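Local coordinates for penicillin binding protein 2X (PDB 5U47) that probably cross-links adjacent glycan strands of peptidoglycan as a transpeptidase of the septal cell-wall machinery, and is a target of beta-lactam antibiotics, at residues 48-60 with 102-116. The protein carries 1 engineered substitution. Residues are numbered along the deposited sequence; the frame is centred on the assembly and turned at random.
Sequences TSYSIYAIVSTSY and AYQVSFGLKGKGITY. With ACT (acetate ion), chain C.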
loop_
_atom_site.group_PDB
_atom_site.type_symbol
_atom_site.label_atom_id
_atom_site.label_comp_id
_atom_site.label_asym_id
_atom_site.label_seq_id
_atom_site.Cartn_x
_atom_site.Cartn_y
_atom_site.Cartn_z
ATOM N N THR A 48 6.523 9.641 24.179
ATOM C CA THR A 48 7.628 9.582 25.139
ATOM C C THR A 48 7.103 9.469 26.553
ATOM O O THR A 48 6.211 10.212 26.959
ATOM C CB THR A 48 8.469 10.863 25.082
ATOM O OG1 THR A 48 8.854 11.121 23.745
ATOM C CG2 THR A 48 9.738 10.738 25.933
ATOM N N SER A 49 7.651 8.520 27.292
ATOM C CA SER A 49 7.336 8.351 28.703
ATOM C C SER A 49 8.704 8.272 29.413
ATOM O O SER A 49 9.759 8.261 28.761
ATOM C CB SER A 49 6.446 7.144 28.947
ATOM O OG SER A 49 7.114 5.958 28.609
ATOM N N TYR A 50 8.698 8.238 30.730
ATOM C CA TYR A 50 9.959 8.304 31.473
ATOM C C TYR A 50 10.106 7.276 32.568
ATOM O O TYR A 50 9.115 6.842 33.163
ATOM C CB TYR A 50 10.107 9.693 32.063
ATOM C CG TYR A 50 10.148 10.783 31.034
ATOM C CD1 TYR A 50 8.975 11.339 30.535
ATOM C CD2 TYR A 50 11.356 11.271 30.562
ATOM C CE1 TYR A 50 9.005 12.344 29.581
ATOM C CE2 TYR A 50 11.401 12.292 29.617
ATOM C CZ TYR A 50 10.218 12.817 29.129
ATOM O OH TYR A 50 10.242 13.828 28.193
ATOM N N SER A 51 11.360 6.893 32.809
ATOM C CA SER A 51 11.725 5.946 33.845
ATOM C C SER A 51 12.577 6.705 34.845
ATOM O O SER A 51 13.562 7.366 34.456
ATOM C CB SER A 51 12.523 4.767 33.290
ATOM O OG SER A 51 11.746 3.992 32.399
ATOM N N ILE A 52 12.206 6.596 36.124
ATOM C CA ILE A 52 12.891 7.325 37.198
ATOM C C ILE A 52 14.021 6.493 37.819
ATOM O O ILE A 52 13.868 5.296 38.063
ATOM C CB ILE A 52 11.889 7.839 38.280
ATOM C CG1 ILE A 52 12.592 8.804 39.243
ATOM C CG2 ILE A 52 11.217 6.691 39.041
ATOM C CD1 ILE A 52 11.658 9.465 40.240
ATOM N N TYR A 53 15.155 7.147 38.055
ATOM C CA TYR A 53 16.326 6.517 38.668
ATOM C C TYR A 53 16.848 7.372 39.801
ATOM O O TYR A 53 16.605 8.579 39.845
ATOM C CB TYR A 53 17.453 6.337 37.649
ATOM C CG TYR A 53 17.091 5.425 36.514
ATOM C CD1 TYR A 53 16.410 5.915 35.396
ATOM C CD2 TYR A 53 17.433 4.079 36.542
ATOM C CE1 TYR A 53 16.064 5.083 34.346
ATOM C CE2 TYR A 53 17.095 3.239 35.496
ATOM C CZ TYR A 53 16.405 3.743 34.397
ATOM O OH TYR A 53 16.062 2.911 33.351
ATOM N N ALA A 54 17.570 6.733 40.714
ATOM C CA ALA A 54 18.175 7.423 41.853
ATOM C C ALA A 54 19.627 6.977 41.982
ATOM O O ALA A 54 19.900 5.785 42.115
ATOM C CB ALA A 54 17.396 7.131 43.137
ATOM N N ILE A 55 20.558 7.926 41.882
ATOM C CA ILE A 55 21.970 7.607 42.045
ATOM C C ILE A 55 22.293 7.718 43.537
ATOM O O ILE A 55 22.166 8.800 44.126
ATOM C CB ILE A 55 22.881 8.529 41.219
ATOM C CG1 ILE A 55 22.666 8.264 39.727
ATOM C CG2 ILE A 55 24.349 8.300 41.607
ATOM C CD1 ILE A 55 23.483 9.170 38.829
ATOM N N VAL A 56 22.700 6.592 44.126
ATOM C CA VAL A 56 23.013 6.515 45.571
ATOM C C VAL A 56 24.498 6.369 45.894
ATOM O O VAL A 56 24.873 6.452 47.069
ATOM C CB VAL A 56 22.258 5.338 46.248
ATOM C CG1 VAL A 56 20.750 5.568 46.188
ATOM C CG2 VAL A 56 22.630 3.986 45.622
ATOM N N SER A 57 25.339 6.148 44.875
ATOM C CA SER A 57 26.780 5.971 45.107
ATOM C C SER A 57 27.414 7.185 45.769
ATOM O O SER A 57 27.246 8.314 45.296
ATOM C CB SER A 57 27.529 5.712 43.794
ATOM O OG SER A 57 28.919 5.561 44.033
ATOM N N THR A 58 28.154 6.947 46.856
ATOM C CA THR A 58 28.855 8.023 47.550
ATOM C C THR A 58 30.034 8.554 46.705
ATOM O O THR A 58 30.645 9.585 47.041
ATOM C CB THR A 58 29.316 7.590 48.965
ATOM O OG1 THR A 58 30.117 6.408 48.881
ATOM C CG2 THR A 58 28.114 7.309 49.846
ATOM N N SER A 59 30.358 7.842 45.620
ATOM C CA SER A 59 31.406 8.295 44.693
ATOM C C SER A 59 30.894 9.342 43.699
ATOM O O SER A 59 31.694 9.983 43.021
ATOM C CB SER A 59 32.020 7.119 43.918
ATOM O OG SER A 59 32.725 6.250 44.787
ATOM N N TYR A 60 29.577 9.526 43.616
ATOM C CA TYR A 60 29.001 10.482 42.664
ATOM C C TYR A 60 29.059 11.916 43.213
ATOM O O TYR A 60 28.070 12.468 43.690
ATOM C CB TYR A 60 27.575 10.054 42.295
ATOM C CG TYR A 60 26.941 10.812 41.143
ATOM C CD1 TYR A 60 27.452 10.702 39.850
ATOM C CD2 TYR A 60 25.774 11.566 41.330
ATOM C CE1 TYR A 60 26.856 11.373 38.779
ATOM C CE2 TYR A 60 25.163 12.230 40.272
ATOM C CZ TYR A 60 25.708 12.136 38.997
ATOM O OH TYR A 60 25.100 12.794 37.945
ATOM N N ALA A 102 25.096 -0.864 44.928
ATOM C CA ALA A 102 24.434 -0.228 43.784
ATOM C C ALA A 102 24.912 1.204 43.552
ATOM O O ALA A 102 25.216 1.936 44.509
ATOM C CB ALA A 102 22.928 -0.239 43.983
ATOM N N TYR A 103 24.966 1.597 42.279
ATOM C CA TYR A 103 25.383 2.939 41.903
ATOM C C TYR A 103 24.107 3.749 41.683
ATOM O O TYR A 103 23.850 4.749 42.373
ATOM C CB TYR A 103 26.263 2.916 40.640
ATOM C CG TYR A 103 27.181 4.124 40.524
ATOM C CD1 TYR A 103 26.676 5.389 40.223
ATOM C CD2 TYR A 103 28.566 3.999 40.723
ATOM C CE1 TYR A 103 27.517 6.499 40.124
ATOM C CE2 TYR A 103 29.415 5.102 40.627
ATOM C CZ TYR A 103 28.888 6.353 40.327
ATOM O OH TYR A 103 29.709 7.463 40.222
ATOM N N GLN A 104 23.303 3.279 40.735
ATOM C CA GLN A 104 22.039 3.888 40.396
ATOM C C GLN A 104 20.980 2.806 40.464
ATOM O O GLN A 104 21.180 1.710 39.942
ATOM C CB GLN A 104 22.102 4.461 38.974
ATOM C CG GLN A 104 20.895 5.293 38.574
ATOM C CD GLN A 104 21.042 5.890 37.178
ATOM O OE1 GLN A 104 21.400 5.191 36.231
ATOM N NE2 GLN A 104 20.746 7.181 37.046
ATOM N N VAL A 105 19.852 3.125 41.088
ATOM C CA VAL A 105 18.762 2.171 41.220
ATOM C C VAL A 105 17.483 2.688 40.557
ATOM O O VAL A 105 17.297 3.904 40.384
ATOM C CB VAL A 105 18.490 1.833 42.704
ATOM C CG1 VAL A 105 19.789 1.410 43.386
ATOM C CG2 VAL A 105 17.864 3.019 43.442
ATOM N N SER A 106 16.615 1.747 40.191
ATOM C CA SER A 106 15.326 2.044 39.572
ATOM C C SER A 106 14.210 1.706 40.570
ATOM O O SER A 106 14.489 1.337 41.712
ATOM C CB SER A 106 15.182 1.278 38.254
ATOM O OG SER A 106 15.313 -0.114 38.459
ATOM N N PHE A 107 12.956 1.825 40.146
ATOM C CA PHE A 107 11.828 1.630 41.053
ATOM C C PHE A 107 10.683 0.792 40.475
ATOM O O PHE A 107 9.513 1.020 40.803
ATOM C CB PHE A 107 11.335 3.010 41.531
ATOM C CG PHE A 107 12.358 3.765 42.338
ATOM C CD1 PHE A 107 13.296 4.589 41.715
ATOM C CD2 PHE A 107 12.405 3.634 43.718
ATOM C CE1 PHE A 107 14.250 5.268 42.460
ATOM C CE2 PHE A 107 13.357 4.309 44.463
ATOM C CZ PHE A 107 14.279 5.130 43.839
ATOM N N GLY A 108 11.028 -0.187 39.633
ATOM C CA GLY A 108 10.041 -1.117 39.068
ATOM C C GLY A 108 9.006 -0.538 38.119
ATOM O O GLY A 108 9.191 0.546 37.571
ATOM N N LEU A 109 7.899 -1.269 37.946
ATOM C CA LEU A 109 6.821 -0.861 37.023
ATOM C C LEU A 109 6.222 0.511 37.301
ATOM O O LEU A 109 5.941 1.247 36.360
ATOM C CB LEU A 109 5.700 -1.910 36.964
ATOM C CG LEU A 109 5.884 -3.098 36.008
ATOM C CD1 LEU A 109 7.234 -3.791 36.162
ATOM C CD2 LEU A 109 4.729 -4.076 36.219
ATOM N N LYS A 110 6.014 0.854 38.573
ATOM C CA LYS A 110 5.476 2.176 38.905
ATOM C C LYS A 110 6.514 3.279 38.608
ATOM O O LYS A 110 6.162 4.451 38.481
ATOM C CB LYS A 110 4.997 2.245 40.351
ATOM C CG LYS A 110 3.780 1.373 40.654
ATOM C CD LYS A 110 3.180 1.732 42.009
ATOM C CE LYS A 110 1.937 0.917 42.362
ATOM N NZ LYS A 110 2.244 -0.479 42.782
ATOM N N GLY A 111 7.780 2.884 38.472
ATOM C CA GLY A 111 8.868 3.822 38.160
ATOM C C GLY A 111 9.161 3.973 36.682
ATOM O O GLY A 111 10.145 4.634 36.306
ATOM N N LYS A 112 8.306 3.384 35.842
ATOM C CA LYS A 112 8.459 3.425 34.388
ATOM C C LYS A 112 7.145 3.824 33.734
ATOM O O LYS A 112 6.084 3.693 34.340
ATOM C CB LYS A 112 8.867 2.045 33.880
ATOM C CG LYS A 112 10.204 1.573 34.409
ATOM C CD LYS A 112 10.615 0.242 33.801
ATOM C CE LYS A 112 12.067 -0.069 34.150
ATOM N NZ LYS A 112 12.557 -1.302 33.475
ATOM N N GLY A 113 7.218 4.297 32.494
ATOM C CA GLY A 113 6.030 4.732 31.763
ATOM C C GLY A 113 5.393 5.979 32.343
ATOM O O GLY A 113 4.200 6.220 32.172
ATOM N N ILE A 114 6.203 6.785 33.015
ATOM C CA ILE A 114 5.732 8.011 33.629
ATOM C C ILE A 114 5.537 9.058 32.551
ATOM O O ILE A 114 6.432 9.272 31.727
ATOM C CB ILE A 114 6.772 8.545 34.648
ATOM C CG1 ILE A 114 7.053 7.497 35.722
ATOM C CG2 ILE A 114 6.291 9.860 35.249
ATOM C CD1 ILE A 114 8.245 7.813 36.609
ATOM N N THR A 115 4.387 9.723 32.566
ATOM C CA THR A 115 4.096 10.768 31.592
ATOM C C THR A 115 4.979 11.981 31.826
ATOM O O THR A 115 5.590 12.131 32.888
ATOM C CB THR A 115 2.640 11.247 31.694
ATOM O OG1 THR A 115 2.416 11.822 32.994
ATOM C CG2 THR A 115 1.661 10.082 31.462
ATOM N N TYR A 116 5.007 12.859 30.836
ATOM C CA TYR A 116 5.785 14.093 30.894
ATOM C C TYR A 116 5.304 15.033 32.017
ATOM O O TYR A 116 6.115 15.598 32.749
ATOM C CB TYR A 116 5.744 14.793 29.530
ATOM C CG TYR A 116 6.360 16.171 29.498
ATOM C CD1 TYR A 116 7.753 16.339 29.402
ATOM C CD2 TYR A 116 5.560 17.318 29.521
ATOM C CE1 TYR A 116 8.325 17.606 29.361
ATOM C CE2 TYR A 116 6.130 18.592 29.469
ATOM C CZ TYR A 116 7.511 18.727 29.391
ATOM O OH TYR A 116 8.077 19.981 29.343
HETATM C C ACT C . 7.414 12.566 21.202
HETATM O O ACT C . 7.693 13.149 20.126
HETATM O OXT ACT C . 7.823 11.408 21.455
HETATM C CH3 ACT C . 6.566 13.278 22.217
HETATM O O HOH W 1 9.436 4.448 30.638
#
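Antiparallel pairing joins the strand end 48-55 to the irregular segment 102-116 in the dimerisation domain of this penicillin-binding protein, far from the centre of the chain. The pairing is interrupted. Ala54 and Val105 exchange two backbone hydrogen bonds, and Ile55 faces Gln104 as a non-hydrogen-bonded pair. The chain of 102-116 then swings out through a short 3-10 turn and returns, where Gly111 O accepts from Ile52 N at 2.9 Å. Tyr50 and Ile114 form a second, isolated bridge. Gly113 and Ile114 both face Tyr50 there, a G1 beta bulge. A water links Gly113 N to Ser51 OG.

At the other end, Tyr103 O accepts from both Val56 N and Ser57 N. The Tyr103 ring folds back over Ser57, with CG anti to the backbone N (chi1 -156°). Ser57 CB sits over the ring centre, 3.4 Å from the centroid, a CH-pi contact. Ser57 OG lies over the same face and also accepts from Ser59 N, an ST turn. The Ile55 side chain lies alongside that of Tyr103, pointing the same way, and its CG2 is 3.9 Å from Tyr103 CE1. On the face of Ile55 and Gln104, the extended Gln104 chain passes Ile55 CG1, and its amide lies at 38° to the Tyr53 ring. Gln104 NE2 is 3.5 Å from Tyr53 CB and donates to Leu203 O.

The face that carries Ala54 and Val105 is apolar. Phe107 turns its ring edge to Ala54, with CE1 3.7 Å from Ala54 CB. Ile52 CG2 touches Phe107 CD1 and Ile114 CD1, each at 4.0 Å. Helices 72-86 and 90-97 pack on this side: Leu82 meets Ile52 and Phe107, Leu86 meets Ile114, and Leu97 meets Ala54 and Phe107. On the opposite edge, strand 42-55 pairs with strand 134-143 through backbone hydrogen bonds of Ser49, Ser51 and Tyr53.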